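Local coordinates for hypothetical protein PA5026 (PDB 1SH8) that is of unknown function but probably acts as a thioesterase of the HotDog superfamily, at residues R37-G42 against D96-A101; A56-A61 against M85-R90; H12-K17 against L26-L31. One frame throughout, in Å; residues are numbered along the deposited sequence.

How the interactions relate
From the N terminus, interaction 3 closes first. It ties helix 7-16 to strand 27-32 across a short loop that holds helix 19-24. Strand 35-40 follows and opens interaction 1, which closes only when strand 97-102 pairs with it. Interaction 2 is nested inside that loop, joining helix 54-62 to strand 78-89. Strand 35-40 lies between strands 27-32 and 97-102, so interactions 1 and 3 share one sheet. Leu60 of the central helix touches Leu38 and Val99 of interaction 1 and Leu26 of interaction 3. The helix thus meets strands of both sheets.

Interaction 1 (R37-G42 against D96-A101); sequences RLRMPG and DIRVEA
Leu38 pairs with Val99, and Met40 with Ile97, as strands 37-40 and 97-101 run antiparallel at 162°, their axes 4.7 Å apart. The strands belong to the curved sheet that wraps the central helix of a HotDog fold. Both pairs are hydrogen-bonded. Leu38 N reaches Val99 O at 2.9 Å, and Met40 N reaches Ile97 O at 2.7 Å. A second bond closes each pair, from Val99 N to Leu38 O and from Ile97 N to Met40 O. Arg37-Glu100 and Arg39-Arg98 are the non-hydrogen-bonded pairs.

Leu38, Met40, Ile97 and Val99 share the inner face, where all four touch Leu60 of helix 54-62. Leu38 CB packs on Val99 CG1 at 4.1 Å. The other face is charged. Arg37 and Arg98 lie side by side and point the same way, with Arg37 NE and Arg98 NH1 3.6 Å apart. Glu29 OE1 forms salt bridges with both, which probably offsets their repulsion, and Glu29 OE2 forms one with Arg39 NH1. The aliphatic chains of Arg39 and Arg98 meet at CG.

Just before strand 97-101, Asp96 OD1 accepts a bond from Gly42 N, past the end of strand 37-40, at 2.9 Å. The N-H comes from the anti side, 26° out of the carboxylate plane. Arg39 NE donates at 2.8 Å to a water in its guanidinium plane, and the water donates to Asp96 OD2 at 3.0 Å.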
ATOM      1  N   ARG A  37      -1.285 -18.373  -3.070  1.00  6.97           N
ATOM      2  CA  ARG A  37      -2.649 -17.862  -2.968  1.00  8.49           C
ATOM      3  C   ARG A  37      -2.816 -17.370  -1.539  1.00  8.38           C
ATOM      4  O   ARG A  37      -2.629 -18.132  -0.588  1.00  8.12           O
ATOM      5  CB  ARG A  37      -3.697 -18.943  -3.274  1.00  8.24           C
ATOM      6  CG  ARG A  37      -5.122 -18.395  -3.223  1.00  9.26           C
ATOM      7  CD  ARG A  37      -6.143 -19.353  -3.818  1.00  8.20           C
ATOM      8  NE  ARG A  37      -6.414 -20.522  -2.983  1.00  9.20           N
ATOM      9  CZ  ARG A  37      -6.021 -21.763  -3.260  1.00 10.72           C
ATOM     10  NH1 ARG A  37      -5.316 -22.021  -4.355  1.00  9.69           N
ATOM     11  NH2 ARG A  37      -6.374 -22.757  -2.456  1.00 11.02           N
ATOM     12  N   LEU A  38      -3.155 -16.092  -1.397  1.00  7.26           N
ATOM     13  CA  LEU A  38      -3.320 -15.478  -0.084  1.00  6.72           C
ATOM     14  C   LEU A  38      -4.738 -14.961   0.113  1.00  6.49           C
ATOM     15  O   LEU A  38      -5.460 -14.708  -0.856  1.00  7.78           O
ATOM     16  CB  LEU A  38      -2.340 -14.308   0.071  1.00  7.46           C
ATOM     17  CG  LEU A  38      -0.890 -14.516  -0.388  1.00  7.61           C
ATOM     18  CD1 LEU A  38      -0.138 -13.195  -0.246  1.00  8.45           C
ATOM     19  CD2 LEU A  38      -0.218 -15.615   0.429  1.00  7.87           C
ATOM     20  N   ARG A  39      -5.123 -14.795   1.375  1.00  7.35           N
ATOM     21  CA  ARG A  39      -6.449 -14.300   1.726  1.00  7.78           C
ATOM     22  C   ARG A  39      -6.362 -13.228   2.811  1.00  7.64           C
ATOM     23  O   ARG A  39      -5.679 -13.409   3.817  1.00  7.82           O
ATOM     24  CB  ARG A  39      -7.330 -15.449   2.234  1.00  9.11           C
ATOM     25  CG  ARG A  39      -8.758 -15.018   2.595  1.00 10.74           C
ATOM     26  CD  ARG A  39      -9.592 -16.165   3.173  1.00 11.52           C
ATOM     27  NE  ARG A  39      -9.174 -16.520   4.527  1.00 15.35           N
ATOM     28  CZ  ARG A  39      -8.550 -17.646   4.858  1.00 15.50           C
ATOM     29  NH1 ARG A  39      -8.260 -18.553   3.934  1.00 18.04           N
ATOM     30  NH2 ARG A  39      -8.216 -17.866   6.122  1.00 17.45           N
ATOM     31  N   MET A  40      -7.039 -12.106   2.605  1.00  7.10           N
ATOM     32  CA  MET A  40      -7.049 -11.054   3.616  1.00  7.40           C
ATOM     33  C   MET A  40      -8.458 -11.037   4.203  1.00  8.86           C
ATOM     34  O   MET A  40      -9.436 -10.825   3.487  1.00  8.09           O
ATOM     35  CB  MET A  40      -6.726  -9.685   3.011  1.00  7.50           C
ATOM     36  CG  MET A  40      -6.659  -8.547   4.045  1.00  8.36           C
ATOM     37  SD  MET A  40      -5.257  -8.640   5.200  1.00  3.33           S
ATOM     38  CE  MET A  40      -3.967  -7.980   4.156  1.00  8.01           C
ATOM     39  N   PRO A  41      -8.582 -11.287   5.517  1.00 10.87           N
ATOM     40  CA  PRO A  41      -9.916 -11.282   6.124  1.00 11.14           C
ATOM     41  C   PRO A  41     -10.551  -9.893   6.103  1.00 11.10           C
ATOM     42  O   PRO A  41      -9.861  -8.881   6.260  1.00 10.52           O
ATOM     43  CB  PRO A  41      -9.652 -11.788   7.543  1.00 12.31           C
ATOM     44  CG  PRO A  41      -8.257 -11.298   7.825  1.00 13.34           C
ATOM     45  CD  PRO A  41      -7.540 -11.586   6.518  1.00 12.16           C
ATOM     46  N   GLY A  42     -11.865  -9.849   5.898  1.00 10.34           N
ATOM     47  CA  GLY A  42     -12.557  -8.578   5.876  1.00 10.70           C
ATOM     48  C   GLY A  42     -12.639  -8.027   7.282  1.00 12.15           C
ATOM     49  O   GLY A  42     -12.514  -6.822   7.503  1.00 11.79           O
ATOM     50  N   ASP A  96     -14.090 -11.403   2.763  1.00  9.74           N
ATOM     51  CA  ASP A  96     -12.700 -11.808   2.604  1.00  9.82           C
ATOM     52  C   ASP A  96     -12.280 -11.646   1.146  1.00  9.27           C
ATOM     53  O   ASP A  96     -13.046 -11.948   0.223  1.00  8.93           O
ATOM     54  CB  ASP A  96     -12.511 -13.262   3.033  1.00  9.42           C
ATOM     55  CG  ASP A  96     -12.734 -13.472   4.518  1.00 10.72           C
ATOM     56  OD1 ASP A  96     -12.902 -12.477   5.247  1.00 10.85           O
ATOM     57  OD2 ASP A  96     -12.731 -14.642   4.955  1.00 13.97           O
ATOM     58  N   ILE A  97     -11.050 -11.179   0.948  1.00  8.34           N
ATOM     59  CA  ILE A  97     -10.518 -10.948  -0.387  1.00  7.10           C
ATOM     60  C   ILE A  97      -9.296 -11.832  -0.608  1.00  8.20           C
ATOM     61  O   ILE A  97      -8.503 -12.039   0.311  1.00  7.41           O
ATOM     62  CB  ILE A  97     -10.129  -9.456  -0.548  1.00  7.34           C
ATOM     63  CG1 ILE A  97     -11.321  -8.564  -0.175  1.00  7.90           C
ATOM     64  CG2 ILE A  97      -9.685  -9.173  -1.969  1.00  7.42           C
ATOM     65  CD1 ILE A  97     -12.571  -8.784  -1.026  1.00  8.07           C
ATOM     66  N   ARG A  98      -9.143 -12.351  -1.827  1.00  7.46           N
ATOM     67  CA  ARG A  98      -8.016 -13.222  -2.142  1.00  6.93           C
ATOM     68  C   ARG A  98      -7.256 -12.785  -3.377  1.00  6.56           C
ATOM     69  O   ARG A  98      -7.729 -11.974  -4.178  1.00  7.07           O
ATOM     70  CB  ARG A  98      -8.483 -14.672  -2.372  1.00  7.74           C
ATOM     71  CG  ARG A  98      -9.173 -15.335  -1.197  1.00  7.62           C
ATOM     72  CD  ARG A  98      -9.330 -16.837  -1.453  1.00  9.75           C
ATOM     73  NE  ARG A  98     -10.181 -17.125  -2.612  1.00 10.22           N
ATOM     74  CZ  ARG A  98     -10.375 -18.345  -3.114  1.00 10.72           C
ATOM     75  NH1 ARG A  98      -9.779 -19.397  -2.565  1.00 10.26           N
ATOM     76  NH2 ARG A  98     -11.175 -18.518  -4.164  1.00 11.40           N
ATOM     77  N   VAL A  99      -6.073 -13.362  -3.529  1.00  6.66           N
ATOM     78  CA  VAL A  99      -5.223 -13.099  -4.673  1.00  6.66           C
ATOM     79  C   VAL A  99      -4.345 -14.324  -4.896  1.00  7.68           C
ATOM     80  O   VAL A  99      -3.999 -15.038  -3.949  1.00  7.73           O
ATOM     81  CB  VAL A  99      -4.302 -11.873  -4.434  1.00  6.05           C
ATOM     82  CG1 VAL A  99      -3.299 -12.173  -3.323  1.00  5.76           C
ATOM     83  CG2 VAL A  99      -3.567 -11.507  -5.726  1.00  7.92           C
ATOM     84  N   GLU A 100      -4.020 -14.593  -6.153  1.00  7.57           N
ATOM     85  CA  GLU A 100      -3.112 -15.683  -6.463  1.00  8.95           C
ATOM     86  C   GLU A 100      -2.107 -15.139  -7.467  1.00  8.86           C
ATOM     87  O   GLU A 100      -2.394 -14.198  -8.209  1.00  7.88           O
ATOM     88  CB  GLU A 100      -3.852 -16.932  -6.976  1.00 13.08           C
ATOM     89  CG  GLU A 100      -4.719 -16.794  -8.200  1.00 17.13           C
ATOM     90  CD  GLU A 100      -5.634 -18.015  -8.383  1.00 20.81           C
ATOM     91  OE1 GLU A 100      -5.132 -19.157  -8.370  1.00 17.47           O
ATOM     92  OE2 GLU A 100      -6.862 -17.833  -8.537  1.00 24.28           O
ATOM     93  N   ALA A 101      -0.904 -15.693  -7.446  1.00  9.31           N
ATOM     94  CA  ALA A 101       0.153 -15.237  -8.334  1.00  9.56           C
ATOM     95  C   ALA A 101       1.058 -16.407  -8.664  1.00  9.57           C
ATOM     96  O   ALA A 101       1.193 -17.331  -7.868  1.00  9.44           O
ATOM     97  CB  ALA A 101       0.957 -14.132  -7.656  1.00  9.07           C
TER
HETATM   98  O   HOH W   1     -10.274 -14.995   6.596  1.00 37.45           O

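Interaction 2 (A56-A61 against M85-R90); sequences ALFTLA and MTLRFR
Leu87 points at the helical segment 56-61 and carries most of the aliphatic contact. Its two methyls part to meet different residues. Leu87 CD2 lies 3.7 Å from Phe58 CA, against the helix backbone, and also touches Phe58 CB. It comes to the Phe58 ring at the edge, near the ring plane. Leu87 CD1 reaches Ala61 CB at 4.2 Å. The axes of helix 56-61 and strand 85-89 pass 9.8 Å apart, with 127° between their directions.

The pairing is that of a HotDog fold, in which a central helix packs on the inner face of the antiparallel sheet that wraps it.

Two contacts with aromatic rings flank Leu87. The first is Met-aromatic. Met85 SD lies 3.6 Å from Phe58 CE1 and 4.3 Å from the Phe58 ring centroid, at an oblique 38° from the ring normal. The Met85 chain is extended through chi2 (172°), which carries SD out from the strand to the ring. The second sets a methyl against a ring. Leu57 CD1 touches Phe89 CD1 and CE1, 4.0 Å from each, at the edge of the ring.

Strand 78-89 also takes part in the dimer interface: residues Met85 to Arg88 pair antiparallel with a strand of the second subunit, so the sheet runs on across it. The Phe58 ring stacks on Phe58 of the second subunit, and on the other side of the strand Thr86 OG1 is hydrogen-bonded to OG1 of Thr86 of that subunit.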
ATOM      1  N   ALA A  56      -5.172  -2.342   3.273  1.00  6.25           N
ATOM      2  CA  ALA A  56      -5.272  -3.790   3.416  1.00  6.57           C
ATOM      3  C   ALA A  56      -5.250  -4.404   2.014  1.00  7.07           C
ATOM      4  O   ALA A  56      -4.619  -5.443   1.791  1.00  7.34           O
ATOM      5  CB  ALA A  56      -6.553  -4.158   4.143  1.00  7.35           C
ATOM      6  N   LEU A  57      -5.947  -3.768   1.069  1.00  6.79           N
ATOM      7  CA  LEU A  57      -5.964  -4.250  -0.312  1.00  6.41           C
ATOM      8  C   LEU A  57      -4.545  -4.199  -0.870  1.00  6.12           C
ATOM      9  O   LEU A  57      -4.092  -5.136  -1.529  1.00  6.32           O
ATOM     10  CB  LEU A  57      -6.907  -3.395  -1.165  1.00  6.14           C
ATOM     11  CG  LEU A  57      -8.403  -3.643  -0.931  1.00  8.96           C
ATOM     12  CD1 LEU A  57      -9.237  -2.536  -1.566  1.00  9.04           C
ATOM     13  CD2 LEU A  57      -8.778  -5.010  -1.512  1.00  8.22           C
ATOM     14  N   PHE A  58      -3.834  -3.111  -0.589  1.00  5.30           N
ATOM     15  CA  PHE A  58      -2.462  -2.978  -1.078  1.00  5.92           C
ATOM     16  C   PHE A  58      -1.575  -4.089  -0.526  1.00  5.69           C
ATOM     17  O   PHE A  58      -0.796  -4.700  -1.256  1.00  6.53           O
ATOM     18  CB  PHE A  58      -1.857  -1.634  -0.669  1.00  6.27           C
ATOM     19  CG  PHE A  58      -0.429  -1.462  -1.118  1.00  6.96           C
ATOM     20  CD1 PHE A  58      -0.132  -0.903  -2.361  1.00  7.84           C
ATOM     21  CD2 PHE A  58       0.621  -1.898  -0.313  1.00  7.78           C
ATOM     22  CE1 PHE A  58       1.201  -0.782  -2.793  1.00  8.71           C
ATOM     23  CE2 PHE A  58       1.951  -1.785  -0.735  1.00  8.72           C
ATOM     24  CZ  PHE A  58       2.239  -1.226  -1.976  1.00  8.02           C
ATOM     25  N   THR A  59      -1.686  -4.339   0.774  1.00  5.51           N
ATOM     26  CA  THR A  59      -0.874  -5.363   1.409  1.00  6.55           C
ATOM     27  C   THR A  59      -1.133  -6.732   0.781  1.00  6.38           C
ATOM     28  O   THR A  59      -0.196  -7.482   0.501  1.00  7.33           O
ATOM     29  CB  THR A  59      -1.138  -5.394   2.927  1.00  6.07           C
ATOM     30  OG1 THR A  59      -0.757  -4.133   3.490  1.00  6.90           O
ATOM     31  CG2 THR A  59      -0.326  -6.489   3.599  1.00  7.00           C
ATOM     32  N   LEU A  60      -2.403  -7.048   0.542  1.00  5.88           N
ATOM     33  CA  LEU A  60      -2.754  -8.326  -0.070  1.00  6.50           C
ATOM     34  C   LEU A  60      -2.171  -8.446  -1.477  1.00  6.54           C
ATOM     35  O   LEU A  60      -1.653  -9.494  -1.854  1.00  6.23           O
ATOM     36  CB  LEU A  60      -4.276  -8.478  -0.148  1.00  6.56           C
ATOM     37  CG  LEU A  60      -4.757  -9.754  -0.852  1.00  5.94           C
ATOM     38  CD1 LEU A  60      -4.275 -10.975  -0.074  1.00  6.13           C
ATOM     39  CD2 LEU A  60      -6.273  -9.747  -0.955  1.00  6.54           C
ATOM     40  N   ALA A  61      -2.262  -7.363  -2.247  1.00  6.69           N
ATOM     41  CA  ALA A  61      -1.765  -7.350  -3.623  1.00  5.56           C
ATOM     42  C   ALA A  61      -0.243  -7.330  -3.727  1.00  7.12           C
ATOM     43  O   ALA A  61       0.325  -7.858  -4.680  1.00  8.08           O
ATOM     44  CB  ALA A  61      -2.343  -6.148  -4.365  1.00  6.29           C
ATOM     45  N   MET A  85       4.645   0.046  -7.814  1.00  6.74           N
ATOM     46  CA  MET A  85       3.402  -0.693  -7.900  1.00  7.07           C
ATOM     47  C   MET A  85       2.217   0.232  -8.098  1.00  7.83           C
ATOM     48  O   MET A  85       2.150   1.315  -7.510  1.00  7.74           O
ATOM     49  CB  MET A  85       3.216  -1.513  -6.619  1.00  7.08           C
ATOM     50  CG  MET A  85       1.960  -2.379  -6.563  1.00  9.54           C
ATOM     51  SD  MET A  85       1.943  -3.494  -5.109  1.00  6.22           S
ATOM     52  CE  MET A  85       3.469  -4.177  -5.173  1.00 17.43           C
ATOM     53  N   THR A  86       1.298  -0.209  -8.948  1.00  7.39           N
ATOM     54  CA  THR A  86       0.075   0.516  -9.233  1.00  6.90           C
ATOM     55  C   THR A  86      -1.064  -0.374  -8.760  1.00  7.64           C
ATOM     56  O   THR A  86      -1.066  -1.576  -9.038  1.00  7.62           O
ATOM     57  CB  THR A  86      -0.083   0.771 -10.744  1.00  8.71           C
ATOM     58  OG1 THR A  86       0.944   1.669 -11.182  1.00  8.60           O
ATOM     59  CG2 THR A  86      -1.457   1.374 -11.051  1.00  8.50           C
ATOM     60  N   LEU A  87      -2.011   0.210  -8.029  1.00  7.04           N
ATOM     61  CA  LEU A  87      -3.174  -0.525  -7.525  1.00  6.75           C
ATOM     62  C   LEU A  87      -4.424   0.202  -8.011  1.00  6.48           C
ATOM     63  O   LEU A  87      -4.620   1.372  -7.695  1.00  7.11           O
ATOM     64  CB  LEU A  87      -3.163  -0.571  -5.992  1.00  6.96           C
ATOM     65  CG  LEU A  87      -4.322  -1.321  -5.317  1.00  6.95           C
ATOM     66  CD1 LEU A  87      -4.341  -2.782  -5.768  1.00  6.84           C
ATOM     67  CD2 LEU A  87      -4.177  -1.235  -3.802  1.00  7.56           C
ATOM     68  N   ARG A  88      -5.252  -0.484  -8.795  1.00  6.73           N
ATOM     69  CA  ARG A  88      -6.469   0.115  -9.336  1.00  6.55           C
ATOM     70  C   ARG A  88      -7.686  -0.443  -8.606  1.00  6.92           C
ATOM     71  O   ARG A  88      -7.877  -1.655  -8.532  1.00  8.39           O
ATOM     72  CB  ARG A  88      -6.572  -0.179 -10.839  1.00  7.26           C
ATOM     73  CG  ARG A  88      -5.316   0.178 -11.637  1.00  9.28           C
ATOM     74  CD  ARG A  88      -5.470  -0.177 -13.116  1.00 11.81           C
ATOM     75  NE  ARG A  88      -4.177  -0.356 -13.781  1.00 14.39           N
ATOM     76  CZ  ARG A  88      -3.394   0.632 -14.209  1.00 15.54           C
ATOM     77  NH1 ARG A  88      -3.757   1.898 -14.061  1.00 14.94           N
ATOM     78  NH2 ARG A  88      -2.229   0.347 -14.780  1.00 17.25           N
ATOM     79  N   PHE A  89      -8.509   0.448  -8.066  1.00  7.29           N
ATOM     80  CA  PHE A  89      -9.693   0.046  -7.318  1.00  7.99           C
ATOM     81  C   PHE A  89     -10.899  -0.030  -8.247  1.00  8.40           C
ATOM     82  O   PHE A  89     -11.257   0.957  -8.897  1.00  9.25           O
ATOM     83  CB  PHE A  89      -9.923   1.051  -6.185  1.00  8.46           C
ATOM     84  CG  PHE A  89      -8.728   1.209  -5.275  1.00  8.25           C
ATOM     85  CD1 PHE A  89      -8.450   0.255  -4.294  1.00  8.38           C
ATOM     86  CD2 PHE A  89      -7.858   2.289  -5.424  1.00  8.49           C
ATOM     87  CE1 PHE A  89      -7.319   0.377  -3.474  1.00  9.37           C
ATOM     88  CE2 PHE A  89      -6.721   2.420  -4.609  1.00  8.77           C
ATOM     89  CZ  PHE A  89      -6.455   1.459  -3.632  1.00  8.89           C
ATOM     90  N   ARG A  90     -11.519  -1.208  -8.305  1.00  8.38           N
ATOM     91  CA  ARG A  90     -12.660  -1.437  -9.185  1.00  8.99           C
ATOM     92  C   ARG A  90     -14.023  -1.339  -8.512  1.00 11.07           C
ATOM     93  O   ARG A  90     -14.964  -0.783  -9.083  1.00 11.47           O
ATOM     94  CB  ARG A  90     -12.530  -2.804  -9.851  1.00  8.55           C
ATOM     95  CG  ARG A  90     -11.210  -3.018 -10.578  1.00  8.52           C
ATOM     96  CD  ARG A  90     -10.869  -1.860 -11.516  1.00  9.30           C
ATOM     97  NE  ARG A  90      -9.845  -2.264 -12.474  1.00  8.88           N
ATOM     98  CZ  ARG A  90      -9.217  -1.439 -13.302  1.00  9.65           C
ATOM     99  NH1 ARG A  90      -9.494  -0.138 -13.297  1.00  9.46           N
ATOM    100  NH2 ARG A  90      -8.328  -1.922 -14.158  1.00  8.19           N
TER

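Interaction 3 (H12-K17 against L26-L31); sequences HLTEEK and LRAEVL
Glu15 OE2 is gripped by two donors. Ala28 N bonds to it at 2.8 Å, nearly straight at 170°, from the anti side of the carboxylate and 15° out of its plane. A water also donates to Glu15 OE2 and, at 2.9 Å, to Ala28 O. The carboxylate thus engages Ala28 N directly and Ala28 O through the water. The other oxygen, Glu15 OE1, forms a salt bridge with Arg27 NH1 at 2.7 Å.

The carboxylate and guanidinium planes are 52° apart. Glu15 OE2 lies 3.3 Å above the Arg27 guanidinium plane, offset toward the rim. The Arg27 side chain starts away from the helix but folds back through bends at chi2 and chi3, bringing the guanidinium against Glu15. Burial of Glu15 would disfavour its charge, but the Arg27 salt bridge and the Ala28 N-H probably stabilise it. Glu15 CG lies 3.5 Å from Leu26 O.

Thr14, one residue earlier on the helix, makes the less polar side of the contact. It slides past Leu31 in the opposite direction, with its hydroxyl oxygen Thr14 OG1 3.6 Å from the methyl Leu31 CD1. The hydroxyl is itself hydrogen-bonded to Ala10 O. Thr14 CG2 approaches Ala28 CB. Leu70 of helix 64-72 also touches Thr14.

Beyond Ala28 the chain turns a corner at Glu29. Glu29 and Val30 both face Arg37 on the next strand. This is a classic beta bulge, set in strand 27-32, outermost in its HotDog sheet within this chain, just past the point where the N-terminal helix docks.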
ATOM      1  N   HIS A  12       4.563 -19.749   7.877  1.00  7.05           N
ATOM      2  CA  HIS A  12       4.845 -18.951   9.062  1.00  7.43           C
ATOM      3  C   HIS A  12       5.555 -17.653   8.676  1.00  7.67           C
ATOM      4  O   HIS A  12       5.179 -16.570   9.125  1.00  7.76           O
ATOM      5  CB  HIS A  12       5.705 -19.752  10.050  1.00  7.24           C
ATOM      6  CG  HIS A  12       5.937 -19.054  11.354  1.00  8.78           C
ATOM      7  ND1 HIS A  12       6.987 -18.185  11.562  1.00  9.78           N
ATOM      8  CD2 HIS A  12       5.232 -19.075  12.511  1.00  7.31           C
ATOM      9  CE1 HIS A  12       6.919 -17.701  12.790  1.00  6.62           C
ATOM     10  NE2 HIS A  12       5.864 -18.225  13.385  1.00 11.08           N
ATOM     11  N   LEU A  13       6.581 -17.762   7.836  1.00  7.79           N
ATOM     12  CA  LEU A  13       7.327 -16.578   7.405  1.00  7.72           C
ATOM     13  C   LEU A  13       6.443 -15.614   6.613  1.00  8.32           C
ATOM     14  O   LEU A  13       6.489 -14.403   6.824  1.00  9.33           O
ATOM     15  CB  LEU A  13       8.542 -16.995   6.571  1.00  8.00           C
ATOM     16  CG  LEU A  13       9.616 -17.755   7.362  1.00  9.18           C
ATOM     17  CD1 LEU A  13      10.739 -18.208   6.428  1.00  9.34           C
ATOM     18  CD2 LEU A  13      10.155 -16.855   8.477  1.00  9.42           C
ATOM     19  N   THR A  14       5.625 -16.152   5.715  1.00  7.90           N
ATOM     20  CA  THR A  14       4.738 -15.327   4.903  1.00  7.77           C
ATOM     21  C   THR A  14       3.758 -14.526   5.757  1.00  9.05           C
ATOM     22  O   THR A  14       3.569 -13.327   5.552  1.00 10.12           O
ATOM     23  CB  THR A  14       3.923 -16.198   3.912  1.00  8.10           C
ATOM     24  OG1 THR A  14       4.812 -16.836   2.992  1.00  8.47           O
ATOM     25  CG2 THR A  14       2.930 -15.345   3.128  1.00  7.29           C
ATOM     26  N   GLU A  15       3.144 -15.193   6.725  1.00  9.60           N
ATOM     27  CA  GLU A  15       2.157 -14.552   7.581  1.00 11.24           C
ATOM     28  C   GLU A  15       2.709 -13.761   8.752  1.00 12.82           C
ATOM     29  O   GLU A  15       2.079 -12.796   9.194  1.00 13.95           O
ATOM     30  CB  GLU A  15       1.187 -15.602   8.137  1.00 10.64           C
ATOM     31  CG  GLU A  15       0.410 -16.376   7.081  1.00 10.67           C
ATOM     32  CD  GLU A  15      -0.506 -17.438   7.679  1.00 12.19           C
ATOM     33  OE1 GLU A  15      -0.484 -17.635   8.918  1.00 13.69           O
ATOM     34  OE2 GLU A  15      -1.249 -18.085   6.908  1.00 11.59           O
ATOM     35  N   GLU A  16       3.884 -14.144   9.248  1.00 12.31           N
ATOM     36  CA  GLU A  16       4.420 -13.484  10.436  1.00 13.33           C
ATOM     37  C   GLU A  16       5.778 -12.794  10.427  1.00 12.85           C
ATOM     38  O   GLU A  16       6.122 -12.133  11.407  1.00 13.92           O
ATOM     39  CB  GLU A  16       4.386 -14.484  11.595  1.00 14.36           C
ATOM     40  CG  GLU A  16       2.980 -14.959  11.935  1.00 17.53           C
ATOM     41  CD  GLU A  16       2.965 -16.048  12.981  1.00 19.96           C
ATOM     42  OE1 GLU A  16       3.655 -15.892  14.012  1.00 19.76           O
ATOM     43  OE2 GLU A  16       2.259 -17.059  12.774  1.00 20.15           O
ATOM     44  N   LYS A  17       6.557 -12.911   9.362  1.00 12.96           N
ATOM     45  CA  LYS A  17       7.860 -12.257   9.390  1.00 13.74           C
ATOM     46  C   LYS A  17       7.734 -10.741   9.524  1.00 13.83           C
ATOM     47  O   LYS A  17       8.524 -10.105  10.224  1.00 13.83           O
ATOM     48  CB  LYS A  17       8.675 -12.594   8.145  1.00 15.36           C
ATOM     49  CG  LYS A  17      10.150 -12.246   8.299  1.00 19.47           C
ATOM     50  CD  LYS A  17      10.966 -12.834   7.175  1.00 23.17           C
ATOM     51  CE  LYS A  17      12.446 -12.562   7.360  1.00 25.23           C
ATOM     52  NZ  LYS A  17      13.224 -13.139   6.223  1.00 27.23           N
ATOM     53  N   LEU A  26      -3.584 -11.566   7.565  1.00  9.54           N
ATOM     54  CA  LEU A  26      -3.415 -12.196   6.260  1.00 10.22           C
ATOM     55  C   LEU A  26      -3.070 -13.671   6.416  1.00  9.75           C
ATOM     56  O   LEU A  26      -2.244 -14.037   7.255  1.00  9.82           O
ATOM     57  CB  LEU A  26      -2.313 -11.486   5.467  1.00 10.52           C
ATOM     58  CG  LEU A  26      -2.022 -12.068   4.083  1.00 10.93           C
ATOM     59  CD1 LEU A  26      -1.668 -10.953   3.111  1.00 12.08           C
ATOM     60  CD2 LEU A  26      -0.905 -13.096   4.190  1.00  9.37           C
ATOM     61  N   ARG A  27      -3.711 -14.514   5.609  1.00  8.63           N
ATOM     62  CA  ARG A  27      -3.473 -15.952   5.655  1.00  9.22           C
ATOM     63  C   ARG A  27      -3.059 -16.503   4.294  1.00  9.73           C
ATOM     64  O   ARG A  27      -3.550 -16.061   3.252  1.00 10.81           O
ATOM     65  CB  ARG A  27      -4.732 -16.675   6.135  1.00 10.87           C
ATOM     66  CG  ARG A  27      -5.179 -16.250   7.525  1.00 16.00           C
ATOM     67  CD  ARG A  27      -4.278 -16.841   8.592  1.00 22.08           C
ATOM     68  NE  ARG A  27      -4.457 -18.285   8.661  1.00 30.83           N
ATOM     69  CZ  ARG A  27      -3.701 -19.109   9.382  1.00 35.41           C
ATOM     70  NH1 ARG A  27      -2.693 -18.637  10.110  1.00 36.76           N
ATOM     71  NH2 ARG A  27      -3.955 -20.412   9.371  1.00 37.31           N
ATOM     72  N   ALA A  28      -2.137 -17.461   4.307  1.00  9.04           N
ATOM     73  CA  ALA A  28      -1.678 -18.087   3.076  1.00  9.52           C
ATOM     74  C   ALA A  28      -2.503 -19.347   2.887  1.00 10.72           C
ATOM     75  O   ALA A  28      -2.569 -20.182   3.786  1.00 13.15           O
ATOM     76  CB  ALA A  28      -0.199 -18.448   3.185  1.00 10.53           C
ATOM     77  N   GLU A  29      -3.152 -19.483   1.736  1.00 10.23           N
ATOM     78  CA  GLU A  29      -3.949 -20.675   1.470  1.00  9.74           C
ATOM     79  C   GLU A  29      -3.082 -21.723   0.784  1.00 10.61           C
ATOM     80  O   GLU A  29      -3.159 -22.910   1.107  1.00 11.70           O
ATOM     81  CB  GLU A  29      -5.168 -20.331   0.608  1.00  9.54           C
ATOM     82  CG  GLU A  29      -6.135 -19.382   1.299  1.00 10.77           C
ATOM     83  CD  GLU A  29      -7.489 -19.296   0.616  1.00 12.11           C
ATOM     84  OE1 GLU A  29      -7.586 -19.618  -0.591  1.00 11.08           O
ATOM     85  OE2 GLU A  29      -8.457 -18.889   1.291  1.00 13.43           O
ATOM     86  N   VAL A  30      -2.257 -21.284  -0.161  1.00  9.84           N
ATOM     87  CA  VAL A  30      -1.345 -22.176  -0.872  1.00 10.78           C
ATOM     88  C   VAL A  30       0.006 -21.487  -1.060  1.00 10.47           C
ATOM     89  O   VAL A  30       0.068 -20.314  -1.430  1.00  9.69           O
ATOM     90  CB  VAL A  30      -1.883 -22.575  -2.269  1.00 11.17           C
ATOM     91  CG1 VAL A  30      -0.828 -23.377  -3.025  1.00 11.90           C
ATOM     92  CG2 VAL A  30      -3.156 -23.402  -2.124  1.00 13.14           C
ATOM     93  N   LEU A  31       1.079 -22.221  -0.783  1.00  9.99           N
ATOM     94  CA  LEU A  31       2.442 -21.715  -0.939  1.00 10.39           C
ATOM     95  C   LEU A  31       3.300 -22.833  -1.520  1.00 10.96           C
ATOM     96  O   LEU A  31       3.643 -23.788  -0.824  1.00 12.60           O
ATOM     97  CB  LEU A  31       3.020 -21.276   0.411  1.00  9.27           C
ATOM     98  CG  LEU A  31       2.381 -20.048   1.058  1.00  9.27           C
ATOM     99  CD1 LEU A  31       2.956 -19.853   2.449  1.00  9.53           C
ATOM    100  CD2 LEU A  31       2.634 -18.817   0.191  1.00  8.31           C
TER
HETATM  101  O   HOH W   2      -1.057 -12.858   9.387  1.00 21.22           O
HETATM  102  O   HOH W   3      -2.367 -20.367   6.719  1.00 22.68           O